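Local structure of CytC3 (Streptomyces, 3GJA) at residues A[54-57]-A[62-65]; A[69-74]-A[287-292]; A[91-96]-A[145-150]; A[131-136]-A[140-145]. The protein probably chlorinates an unactivated carbon of its substrate as a nonheme iron halogenase, with a fold related to phytanoyl-CoA dioxygenase in the cupin clan. All coordinates share one frame; numbering follows the deposited sequence.

In the fold
From the N terminus, the chain first closes a small loop at contact 1, where residues 54-57 return to the short helix 62-65. Residues 69-74 follow soon after and open contact 2, whose partner 287-292 arrives more than two hundred residues later; this long loop joins the approach to helix 75-82 to the edge strand 289-290. Contacts 3 and 4 nest inside it. Contact 3 brings the end of helix 84-94 against strand 147-152 in the main sheet, and contact 4, a short, roughly antiparallel return of 131-136 against 140-145, lies within contact 3 and shares G145 with it. Contacts 1 and 4 meet a common acetate without touching.

Contact 1. Residues A[54-57]-A[62-65]; sequences AIYP and KANI. With ACT (acetate ion), chain C.
N64 and P57 make the polar half of this loop-to-helix contact, while Y56 and A63 make the apolar half one residue back on each side. The amide of N64 swings off helix 62-65 with CG anti to the backbone N (chi1 -170°), which carries ND2 across to the loop until N64 ND2 lies 3.3 Å from P57 O. The acceptor sits close to the amide plane, though the bond is somewhat bent, 150° at the hydrogen; seen from P57, the donor stands above the carbonyl plane, not on a lone pair. With an alanine here, P57 O would probably lose its mate on the helix, leaving, of the direct contacts between the two segments, the touch of Y56 on A63.

The ring of Y56 meets the methyl of A63 obliquely, CD2 of Y56 lying 3.9 Å from CB of A63, while I55 CG1 rests over the centre of one of its faces. Beyond the contact, the hydroxyl of Y56 is bonded to D69 OD2, and I281 touches both Y56 and A63. K62 takes no part in the contact with the loop; its chain bends at chi3 and brings NZ of K62 to 2.8 Å from OXT of an acetate that R102 and Q131 also bind. K62 and R102 thus bring positive charge to one anion, with the neutral amide of Q131 beside them, and the lysine's charge is likely to be partly balanced there. Chemically, then, the loop and helix are joined by one directional but imperfect hydrogen bond and one small apolar touch, with the buried phenol fixed at its far end by a carboxylate.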
loop_
_atom_site.group_PDB
_atom_site.type_symbol
_atom_site.label_atom_id
_atom_site.label_comp_id
_atom_site.label_asym_id
_atom_site.label_seq_id
_atom_site.Cartn_x
_atom_site.Cartn_y
_atom_site.Cartn_z
ATOM N N ALA A 54 -17.311 8.021 1.248
ATOM C CA ALA A 54 -16.253 7.366 0.487
ATOM C C ALA A 54 -16.144 8.073 -0.860
ATOM O O ALA A 54 -17.151 8.487 -1.430
ATOM C CB ALA A 54 -16.583 5.895 0.288
ATOM N N ILE A 55 -14.928 8.212 -1.377
ATOM C CA ILE A 55 -14.762 8.905 -2.646
ATOM C C ILE A 55 -15.224 8.125 -3.869
ATOM O O ILE A 55 -15.484 8.722 -4.915
ATOM C CB ILE A 55 -13.311 9.370 -2.854
ATOM C CG1 ILE A 55 -12.370 8.174 -2.975
ATOM C CG2 ILE A 55 -12.901 10.266 -1.701
ATOM C CD1 ILE A 55 -11.000 8.542 -3.543
ATOM N N TYR A 56 -15.332 6.803 -3.757
ATOM C CA TYR A 56 -15.801 6.014 -4.895
ATOM C C TYR A 56 -17.247 5.581 -4.694
ATOM O O TYR A 56 -17.609 5.047 -3.653
ATOM C CB TYR A 56 -14.914 4.789 -5.131
ATOM C CG TYR A 56 -13.472 5.153 -5.392
ATOM C CD1 TYR A 56 -13.147 6.248 -6.196
ATOM C CD2 TYR A 56 -12.432 4.418 -4.826
ATOM C CE1 TYR A 56 -11.825 6.606 -6.424
ATOM C CE2 TYR A 56 -11.107 4.768 -5.050
ATOM C CZ TYR A 56 -10.811 5.862 -5.849
ATOM O OH TYR A 56 -9.503 6.220 -6.071
ATOM N N PRO A 57 -18.095 5.812 -5.706
ATOM C CA PRO A 57 -19.516 5.461 -5.672
ATOM C C PRO A 57 -19.750 3.959 -5.669
ATOM O O PRO A 57 -18.863 3.178 -6.018
ATOM C CB PRO A 57 -20.050 6.113 -6.937
ATOM C CG PRO A 57 -18.908 5.893 -7.888
ATOM C CD PRO A 57 -17.720 6.314 -7.041
ATOM N N LYS A 62 -13.421 -3.449 -8.352
ATOM C CA LYS A 62 -12.428 -3.721 -7.312
ATOM C C LYS A 62 -12.334 -2.613 -6.276
ATOM O O LYS A 62 -12.280 -2.875 -5.071
ATOM C CB LYS A 62 -11.032 -3.903 -7.915
ATOM C CG LYS A 62 -10.830 -5.177 -8.679
ATOM C CD LYS A 62 -9.348 -5.472 -8.853
ATOM C CE LYS A 62 -8.632 -4.402 -9.663
ATOM N NZ LYS A 62 -7.205 -4.784 -9.891
ATOM N N ALA A 63 -12.293 -1.375 -6.765
ATOM C CA ALA A 63 -12.172 -0.195 -5.913
ATOM C C ALA A 63 -13.177 -0.187 -4.766
ATOM O O ALA A 63 -12.861 0.241 -3.659
ATOM C CB ALA A 63 -12.327 1.069 -6.756
ATOM N N ASN A 64 -14.379 -0.671 -5.039
ATOM C CA ASN A 64 -15.439 -0.720 -4.042
ATOM C C ASN A 64 -15.353 -1.992 -3.191
ATOM O O ASN A 64 -15.297 -1.934 -1.956
ATOM C CB ASN A 64 -16.798 -0.656 -4.750
ATOM C CG ASN A 64 -17.955 -0.456 -3.787
ATOM O OD1 ASN A 64 -18.255 -1.323 -2.967
ATOM N ND2 ASN A 64 -18.615 0.700 -3.884
ATOM N N ILE A 65 -15.333 -3.137 -3.863
ATOM C CA ILE A 65 -15.287 -4.429 -3.194
ATOM C C ILE A 65 -14.055 -4.625 -2.310
ATOM O O ILE A 65 -14.147 -5.254 -1.265
ATOM C CB ILE A 65 -15.374 -5.563 -4.231
ATOM C CG1 ILE A 65 -16.642 -5.381 -5.060
ATOM C CG2 ILE A 65 -15.405 -6.926 -3.545
ATOM C CD1 ILE A 65 -17.911 -5.369 -4.238
HETATM C C ACT C . -6.130 -1.744 -10.558
HETATM O O ACT C . -5.140 -1.567 -9.659
HETATM O OXT ACT C . -6.105 -2.698 -11.308
HETATM C CH3 ACT C . -7.266 -0.757 -10.634
#

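Contact 2. Residues A[69-74]-A[287-292]; sequences DRHLDI and GAVLTS
L72 and V289 pass each other in opposite directions where residues 69-74 approach the strand 289-290. The CB of the leucine heads for the far segment. Its CG stands beside the backbone N, anti to the carbonyl carbon (chi1 -68°), which places it above one face of the H71 ring, offset toward the rim. From CG the branches part: CD1 of L72 runs to the backbone of G287, 3.9 Å from its O, and also touches I55, whereas CD2 of L72 meets V289 CG2 at 4.0 Å.

The same V289 methyl has a second neighbour, for it stands at the edge of the imidazole, 4.2 Å from H71 CD2. Next to this apolar patch a single water spans the gap, 2.9 Å from H71 NE2 and 2.6 Å from G287 O, to which it donates. The water lies in the imidazole plane, and ND1 is bonded to S103 OG; the ring therefore has a partner at each of its nitrogens.

Within the 69-74 segment, R70 NH1 forms a salt bridge with D73 OD2 (2.8 Å), and R70 O accepts from both D73 N and I74 N. I74 is the N-cap of helix 75-82. The arrangement is that of a short 3-10 segment, 70-72, leading to this helix and packed against strand 289-290, an outermost strand of the antiparallel sheet within this chain, where it neighbours strand 98-108 in this cupin-type fold.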
loop_
_atom_site.group_PDB
_atom_site.type_symbol
_atom_site.label_atom_id
_atom_site.label_comp_id
_atom_site.label_asym_id
_atom_site.label_seq_id
_atom_site.Cartn_x
_atom_site.Cartn_y
_atom_site.Cartn_z
ATOM N N ASP A 69 -8.659 3.208 -1.222
ATOM C CA ASP A 69 -8.522 4.566 -0.721
ATOM C C ASP A 69 -9.468 5.083 0.366
ATOM O O ASP A 69 -9.985 6.201 0.271
ATOM C CB ASP A 69 -8.540 5.518 -1.920
ATOM C CG ASP A 69 -7.499 5.152 -2.961
ATOM O OD1 ASP A 69 -6.374 4.790 -2.558
ATOM O OD2 ASP A 69 -7.789 5.231 -4.173
ATOM N N ARG A 70 -9.673 4.291 1.410
ATOM C CA ARG A 70 -10.535 4.718 2.499
ATOM C C ARG A 70 -9.791 5.628 3.462
ATOM O O ARG A 70 -10.376 6.151 4.410
ATOM C CB ARG A 70 -11.089 3.511 3.230
ATOM C CG ARG A 70 -12.022 2.715 2.358
ATOM C CD ARG A 70 -13.233 3.551 1.973
ATOM N NE ARG A 70 -14.421 2.762 2.225
ATOM C CZ ARG A 70 -15.338 3.049 3.136
ATOM N NH1 ARG A 70 -15.229 4.131 3.890
ATOM N NH2 ARG A 70 -16.338 2.207 3.324
ATOM N N HIS A 71 -8.498 5.818 3.216
ATOM C CA HIS A 71 -7.717 6.712 4.052
ATOM C C HIS A 71 -8.155 8.144 3.723
ATOM O O HIS A 71 -7.713 9.102 4.357
ATOM C CB HIS A 71 -6.219 6.551 3.781
ATOM C CG HIS A 71 -5.834 6.793 2.356
ATOM N ND1 HIS A 71 -6.124 5.902 1.345
ATOM C CD2 HIS A 71 -5.216 7.845 1.766
ATOM C CE1 HIS A 71 -5.702 6.395 0.193
ATOM N NE2 HIS A 71 -5.148 7.574 0.421
ATOM N N LEU A 72 -9.026 8.283 2.724
ATOM C CA LEU A 72 -9.523 9.594 2.338
ATOM C C LEU A 72 -10.852 9.933 3.006
ATOM O O LEU A 72 -11.385 11.018 2.803
ATOM C CB LEU A 72 -9.652 9.705 0.815
ATOM C CG LEU A 72 -8.305 9.702 0.083
ATOM C CD1 LEU A 72 -8.524 9.884 -1.404
ATOM C CD2 LEU A 72 -7.419 10.804 0.631
ATOM N N ASP A 73 -11.403 9.011 3.789
ATOM C CA ASP A 73 -12.647 9.321 4.487
ATOM C C ASP A 73 -12.711 8.777 5.920
ATOM O O ASP A 73 -13.514 9.247 6.733
ATOM C CB ASP A 73 -13.878 8.878 3.671
ATOM C CG ASP A 73 -14.072 7.376 3.635
ATOM O OD1 ASP A 73 -13.228 6.670 3.039
ATOM O OD2 ASP A 73 -15.094 6.910 4.193
ATOM N N ILE A 74 -11.857 7.809 6.242
ATOM C CA ILE A 74 -11.844 7.250 7.590
ATOM C C ILE A 74 -10.619 7.763 8.328
ATOM O O ILE A 74 -9.485 7.482 7.935
ATOM C CB ILE A 74 -11.832 5.707 7.562
ATOM C CG1 ILE A 74 -13.089 5.204 6.842
ATOM C CG2 ILE A 74 -11.760 5.156 8.990
ATOM C CD1 ILE A 74 -13.124 3.718 6.634
ATOM N N GLY A 287 -7.260 12.000 -4.752
ATOM C CA GLY A 287 -6.122 12.858 -4.529
ATOM C C GLY A 287 -5.005 12.047 -3.915
ATOM O O GLY A 287 -5.257 11.144 -3.123
ATOM N N ALA A 288 -3.773 12.338 -4.305
ATOM C CA ALA A 288 -2.626 11.664 -3.727
ATOM C C ALA A 288 -2.332 12.466 -2.454
ATOM O O ALA A 288 -2.616 13.665 -2.389
ATOM C CB ALA A 288 -1.437 11.715 -4.681
ATOM N N VAL A 289 -1.780 11.811 -1.442
ATOM C CA VAL A 289 -1.486 12.485 -0.187
ATOM C C VAL A 289 0.004 12.691 0.016
ATOM O O VAL A 289 0.785 11.739 -0.037
ATOM C CB VAL A 289 -2.039 11.680 1.015
ATOM C CG1 VAL A 289 -1.593 12.320 2.330
ATOM C CG2 VAL A 289 -3.560 11.624 0.945
ATOM N N LEU A 290 0.390 13.942 0.243
ATOM C CA LEU A 290 1.786 14.287 0.487
ATOM C C LEU A 290 1.968 14.023 1.981
ATOM O O LEU A 290 1.446 14.763 2.813
ATOM C CB LEU A 290 2.024 15.773 0.180
ATOM C CG LEU A 290 3.422 16.308 -0.163
ATOM C CD1 LEU A 290 3.708 17.523 0.700
ATOM C CD2 LEU A 290 4.484 15.256 0.033
ATOM N N THR A 291 2.712 12.976 2.319
ATOM C CA THR A 291 2.903 12.598 3.714
ATOM C C THR A 291 4.138 13.185 4.375
ATOM O O THR A 291 4.297 13.097 5.592
ATOM C CB THR A 291 2.971 11.071 3.851
ATOM O OG1 THR A 291 4.200 10.594 3.281
ATOM C CG2 THR A 291 1.808 10.424 3.124
ATOM N N SER A 292 5.019 13.772 3.575
ATOM C CA SER A 292 6.240 14.359 4.103
ATOM C C SER A 292 6.906 15.214 3.036
ATOM O O SER A 292 6.584 15.102 1.855
ATOM C CB SER A 292 7.191 13.257 4.551
ATOM O OG SER A 292 7.387 12.331 3.504
HETATM O O HOH W 1 -4.217 9.047 -1.903
#

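Contact 3. Residues A[91-96]-A[145-150]; sequences GSLIGR and GTITVW. With ACT (acetate ion), chain E.
I94 and I147 slide past each other at the point where the end of helix 84-94 lies against strand 147-152, a helix-on-sheet packing at the main antiparallel sheet of the cupin-type fold. I94 takes the crowded position, CG1 between the backbone N and the carbonyl carbon (chi1 58°), and by doing so turns two branches on one partner: CD1 of I94 comes within 3.6 Å of I147 CG1, and CG2 of I94 within 3.7 Å of that same carbon. L93 adds a looser touch, its CD2 standing 4.5 Å from I147 CD1. No hydrogen bond crosses; the direct contact is apolar.

The next shell explains how these side chains are placed. I147 is also flanked by V90, one helical turn back, and by I233 and W235 of strand 230-235; I94 reaches W235 and P262. On the helix side, G95 N bonds to G91 O (2.9 Å), and the chain then turns off at G95 with a phi of 110°, where a beta carbon would be pressed against the carbonyl oxygen of I94.

On the sheet side, I147 pairs by backbone with Y260 and V149 with A258. V149 meets V90 and I86 of the same helix. T148 carries a weak bond from its OG1 to T146 O (3.3 Å). Further along, the ring of W150 meets that of F106, planes about 20° apart. OXT of an acetate lies at the edge of the indole, near its plane, and W150 NE1 donates to it across 2.6 Å.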
loop_
_atom_site.group_PDB
_atom_site.type_symbol
_atom_site.label_atom_id
_atom_site.label_comp_id
_atom_site.label_asym_id
_atom_site.label_seq_id
_atom_site.Cartn_x
_atom_site.Cartn_y
_atom_site.Cartn_z
ATOM N N GLY A 91 10.479 6.722 3.459
ATOM C CA GLY A 91 11.308 7.855 3.079
ATOM C C GLY A 91 12.784 7.523 2.999
ATOM O O GLY A 91 13.502 8.093 2.184
ATOM N N SER A 92 13.246 6.615 3.851
ATOM C CA SER A 92 14.645 6.208 3.836
ATOM C C SER A 92 14.942 5.432 2.553
ATOM O O SER A 92 16.101 5.272 2.170
ATOM C CB SER A 92 14.948 5.297 5.024
ATOM O OG SER A 92 14.471 5.850 6.232
ATOM N N LEU A 93 13.893 4.953 1.892
ATOM C CA LEU A 93 14.051 4.159 0.681
ATOM C C LEU A 93 13.899 4.917 -0.623
ATOM O O LEU A 93 14.711 4.762 -1.534
ATOM C CB LEU A 93 13.057 2.994 0.698
ATOM C CG LEU A 93 13.396 1.690 1.430
ATOM C CD1 LEU A 93 14.218 1.939 2.665
ATOM C CD2 LEU A 93 12.094 0.980 1.775
ATOM N N ILE A 94 12.860 5.734 -0.725
ATOM C CA ILE A 94 12.629 6.468 -1.960
ATOM C C ILE A 94 12.532 7.988 -1.824
ATOM O O ILE A 94 12.099 8.666 -2.758
ATOM C CB ILE A 94 11.367 5.939 -2.670
ATOM C CG1 ILE A 94 10.152 6.059 -1.748
ATOM C CG2 ILE A 94 11.573 4.475 -3.061
ATOM C CD1 ILE A 94 8.840 5.716 -2.429
ATOM N N GLY A 95 12.926 8.522 -0.669
ATOM C CA GLY A 95 12.898 9.965 -0.487
ATOM C C GLY A 95 11.856 10.519 0.464
ATOM O O GLY A 95 10.780 9.943 0.621
ATOM N N ARG A 96 12.171 11.653 1.087
ATOM C CA ARG A 96 11.260 12.283 2.039
ATOM C C ARG A 96 10.095 13.053 1.433
ATOM O O ARG A 96 9.172 13.429 2.147
ATOM C CB ARG A 96 12.027 13.187 2.999
ATOM C CG ARG A 96 12.591 12.448 4.197
ATOM C CD ARG A 96 13.646 11.444 3.786
ATOM N NE ARG A 96 14.205 10.749 4.943
ATOM C CZ ARG A 96 15.279 9.965 4.898
ATOM N NH1 ARG A 96 15.921 9.775 3.748
ATOM N NH2 ARG A 96 15.713 9.371 6.002
ATOM N N GLY A 145 7.154 0.938 -10.455
ATOM C CA GLY A 145 6.959 0.349 -9.145
ATOM C C GLY A 145 6.483 1.325 -8.082
ATOM O O GLY A 145 6.557 2.544 -8.251
ATOM N N THR A 146 5.993 0.783 -6.974
ATOM C CA THR A 146 5.507 1.600 -5.876
ATOM C C THR A 146 5.793 0.883 -4.555
ATOM O O THR A 146 5.515 -0.306 -4.409
ATOM C CB THR A 146 3.991 1.858 -6.011
ATOM O OG1 THR A 146 3.540 2.685 -4.930
ATOM C CG2 THR A 146 3.220 0.542 -5.981
ATOM N N ILE A 147 6.378 1.602 -3.607
ATOM C CA ILE A 147 6.683 1.024 -2.307
ATOM C C ILE A 147 5.363 0.726 -1.618
ATOM O O ILE A 147 4.537 1.619 -1.414
ATOM C CB ILE A 147 7.512 2.003 -1.450
ATOM C CG1 ILE A 147 8.901 2.170 -2.072
ATOM C CG2 ILE A 147 7.628 1.494 -0.011
ATOM C CD1 ILE A 147 9.731 0.910 -2.048
ATOM N N THR A 148 5.171 -0.541 -1.273
ATOM C CA THR A 148 3.951 -1.002 -0.625
ATOM C C THR A 148 4.224 -1.322 0.837
ATOM O O THR A 148 5.177 -2.028 1.153
ATOM C CB THR A 148 3.418 -2.282 -1.328
ATOM O OG1 THR A 148 3.237 -2.015 -2.724
ATOM C CG2 THR A 148 2.096 -2.739 -0.723
ATOM N N VAL A 149 3.400 -0.779 1.724
ATOM C CA VAL A 149 3.522 -1.033 3.154
ATOM C C VAL A 149 2.282 -1.846 3.525
ATOM O O VAL A 149 1.171 -1.319 3.571
ATOM C CB VAL A 149 3.549 0.285 3.966
ATOM C CG1 VAL A 149 3.709 -0.016 5.454
ATOM C CG2 VAL A 149 4.688 1.161 3.484
ATOM N N TRP A 150 2.487 -3.135 3.771
ATOM C CA TRP A 150 1.410 -4.079 4.099
ATOM C C TRP A 150 1.324 -4.291 5.615
ATOM O O TRP A 150 2.141 -5.014 6.190
ATOM C CB TRP A 150 1.718 -5.413 3.418
ATOM C CG TRP A 150 0.561 -6.314 3.116
ATOM C CD1 TRP A 150 -0.066 -6.456 1.910
ATOM C CD2 TRP A 150 -0.006 -7.309 3.980
ATOM N NE1 TRP A 150 -0.974 -7.488 1.961
ATOM C CE2 TRP A 150 -0.960 -8.031 3.218
ATOM C CE3 TRP A 150 0.203 -7.669 5.320
ATOM C CZ2 TRP A 150 -1.702 -9.090 3.751
ATOM C CZ3 TRP A 150 -0.539 -8.731 5.853
ATOM C CH2 TRP A 150 -1.477 -9.427 5.067
HETATM C C ACT E . -1.804 -9.720 -0.899
HETATM O O ACT E . -2.606 -10.669 -0.374
HETATM O OXT ACT E . -1.557 -8.730 -0.266
HETATM C CH3 ACT E . -1.218 -9.895 -2.278
#

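Contact 4. Residues A[131-136]-A[140-145]; sequences QIIWPS and RPAFIG. With ACT (acetate ion), chain C.
W134 meets F143 and G145 through two donors and one ring face. Its backbone N gives a hydrogen bond to F143 O (3.1 Å), arriving nearly along the C=O axis. Its indole NE1 gives another to G145 O, 2.8 Å away, in the carbonyl plane and close to the plane of the ring. F143, with CG anti to the backbone N (chi1 179°), lies side by side with the indole, pointing the same way, and sets its edge over the indole face, CD2 of F143 lying 3.5 Å from W134 CE2, a T-shaped pair with planes at 65°. Were W134 a leucine, G145 O would probably lose this donor and the F143 edge its face to rest on.

Farther out, a water joins the segments, 2.6 Å from S136 OG and donating to R140 O. At the other end Q131 is well supplied: NE2 gives to an acetate oxygen and to T122 O, while OE1 accepts from R102. I144 O is satisfied by T122 OG1.

Strand 132-133 pairs with 266-267 on one side, and W134 leans on V261 and P262 of strand 253-262. F143 meets W235 edge-to-face, and G145 lies just before strand 147-152, one residue removed.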
loop_
_atom_site.group_PDB
_atom_site.type_symbol
_atom_site.label_atom_id
_atom_site.label_comp_id
_atom_site.label_asym_id
_atom_site.label_seq_id
_atom_site.Cartn_x
_atom_site.Cartn_y
_atom_site.Cartn_z
ATOM N N GLN A 131 -0.956 2.984 -13.997
ATOM C CA GLN A 131 -1.471 3.913 -12.997
ATOM C C GLN A 131 -0.325 4.691 -12.372
ATOM O O GLN A 131 -0.533 5.711 -11.718
ATOM C CB GLN A 131 -2.242 3.144 -11.917
ATOM C CG GLN A 131 -3.319 2.220 -12.474
ATOM C CD GLN A 131 -4.006 1.380 -11.406
ATOM O OE1 GLN A 131 -5.072 1.733 -10.912
ATOM N NE2 GLN A 131 -3.386 0.265 -11.043
ATOM N N ILE A 132 0.891 4.210 -12.607
ATOM C CA ILE A 132 2.093 4.820 -12.055
ATOM C C ILE A 132 3.164 4.990 -13.130
ATOM O O ILE A 132 3.478 4.045 -13.857
ATOM C CB ILE A 132 2.664 3.933 -10.915
ATOM C CG1 ILE A 132 1.722 3.964 -9.705
ATOM C CG2 ILE A 132 4.074 4.376 -10.549
ATOM C CD1 ILE A 132 1.591 5.333 -9.041
ATOM N N ILE A 133 3.724 6.195 -13.226
ATOM C CA ILE A 133 4.775 6.476 -14.207
ATOM C C ILE A 133 5.913 7.302 -13.610
ATOM O O ILE A 133 5.707 8.441 -13.192
ATOM C CB ILE A 133 4.233 7.250 -15.430
ATOM C CG1 ILE A 133 3.250 6.385 -16.223
ATOM C CG2 ILE A 133 5.389 7.665 -16.333
ATOM C CD1 ILE A 133 3.892 5.205 -16.915
ATOM N N TRP A 134 7.105 6.720 -13.564
ATOM C CA TRP A 134 8.278 7.418 -13.053
ATOM C C TRP A 134 8.953 8.121 -14.230
ATOM O O TRP A 134 8.816 7.694 -15.377
ATOM C CB TRP A 134 9.286 6.443 -12.449
ATOM C CG TRP A 134 8.908 5.858 -11.136
ATOM C CD1 TRP A 134 7.837 5.055 -10.870
ATOM C CD2 TRP A 134 9.641 5.973 -9.908
ATOM N NE1 TRP A 134 7.858 4.658 -9.553
ATOM C CE2 TRP A 134 8.954 5.206 -8.938
ATOM C CE3 TRP A 134 10.811 6.650 -9.532
ATOM C CZ2 TRP A 134 9.398 5.094 -7.611
ATOM C CZ3 TRP A 134 11.256 6.538 -8.212
ATOM C CH2 TRP A 134 10.547 5.763 -7.269
ATOM N N PRO A 135 9.697 9.207 -13.960
ATOM C CA PRO A 135 10.374 9.917 -15.050
ATOM C C PRO A 135 11.495 9.048 -15.610
ATOM O O PRO A 135 12.083 8.239 -14.888
ATOM C CB PRO A 135 10.893 11.178 -14.367
ATOM C CG PRO A 135 11.160 10.712 -12.963
ATOM C CD PRO A 135 9.939 9.869 -12.666
ATOM N N SER A 136 11.788 9.212 -16.895
ATOM C CA SER A 136 12.837 8.420 -17.530
ATOM C C SER A 136 13.548 9.178 -18.646
ATOM O O SER A 136 13.021 10.152 -19.186
ATOM C CB SER A 136 12.243 7.125 -18.095
ATOM O OG SER A 136 11.207 7.409 -19.022
ATOM N N ARG A 140 14.738 5.106 -23.095
ATOM C CA ARG A 140 14.575 4.233 -21.939
ATOM C C ARG A 140 13.135 4.180 -21.433
ATOM O O ARG A 140 12.453 5.205 -21.355
ATOM C CB ARG A 140 15.497 4.688 -20.807
ATOM C CG ARG A 140 16.956 4.348 -21.033
ATOM C CD ARG A 140 17.175 2.845 -20.952
ATOM N NE ARG A 140 16.999 2.338 -19.592
ATOM C CZ ARG A 140 16.973 1.048 -19.265
ATOM N NH1 ARG A 140 17.105 0.116 -20.203
ATOM N NH2 ARG A 140 16.815 0.686 -17.997
ATOM N N PRO A 141 12.653 2.974 -21.093
ATOM C CA PRO A 141 11.289 2.794 -20.589
ATOM C C PRO A 141 11.175 3.367 -19.179
ATOM O O PRO A 141 12.182 3.548 -18.496
ATOM C CB PRO A 141 11.114 1.281 -20.620
ATOM C CG PRO A 141 12.497 0.794 -20.298
ATOM C CD PRO A 141 13.356 1.682 -21.170
ATOM N N ALA A 142 9.953 3.647 -18.743
ATOM C CA ALA A 142 9.737 4.216 -17.418
ATOM C C ALA A 142 9.445 3.168 -16.346
ATOM O O ALA A 142 8.672 2.236 -16.564
ATOM C CB ALA A 142 8.599 5.227 -17.475
ATOM N N PHE A 143 10.077 3.331 -15.189
ATOM C CA PHE A 143 9.877 2.432 -14.058
ATOM C C PHE A 143 8.439 2.653 -13.595
ATOM O O PHE A 143 7.912 3.758 -13.725
ATOM C CB PHE A 143 10.866 2.785 -12.945
ATOM C CG PHE A 143 10.734 1.934 -11.712
ATOM C CD1 PHE A 143 10.881 0.552 -11.781
ATOM C CD2 PHE A 143 10.506 2.525 -10.468
ATOM C CE1 PHE A 143 10.811 -0.231 -10.631
ATOM C CE2 PHE A 143 10.434 1.754 -9.310
ATOM C CZ PHE A 143 10.586 0.372 -9.389
ATOM N N ILE A 144 7.799 1.614 -13.066
ATOM C CA ILE A 144 6.409 1.744 -12.626
ATOM C C ILE A 144 6.118 1.131 -11.262
ATOM O O ILE A 144 4.963 0.840 -10.944
ATOM C CB ILE A 144 5.453 1.092 -13.638
ATOM C CG1 ILE A 144 5.765 -0.403 -13.744
ATOM C CG2 ILE A 144 5.592 1.760 -15.001
ATOM C CD1 ILE A 144 4.742 -1.183 -14.526
ATOM N N GLY A 145 7.154 0.938 -10.455
ATOM C CA GLY A 145 6.959 0.349 -9.145
ATOM C C GLY A 145 6.483 1.325 -8.082
ATOM O O GLY A 145 6.557 2.544 -8.251
HETATM C C ACT C . -6.130 -1.744 -10.558
HETATM O O ACT C . -5.140 -1.567 -9.659
HETATM O OXT ACT C . -6.105 -2.698 -11.308
HETATM C CH3 ACT C . -7.266 -0.757 -10.634
HETATM O O HOH W 2 10.453 7.096 -21.503
#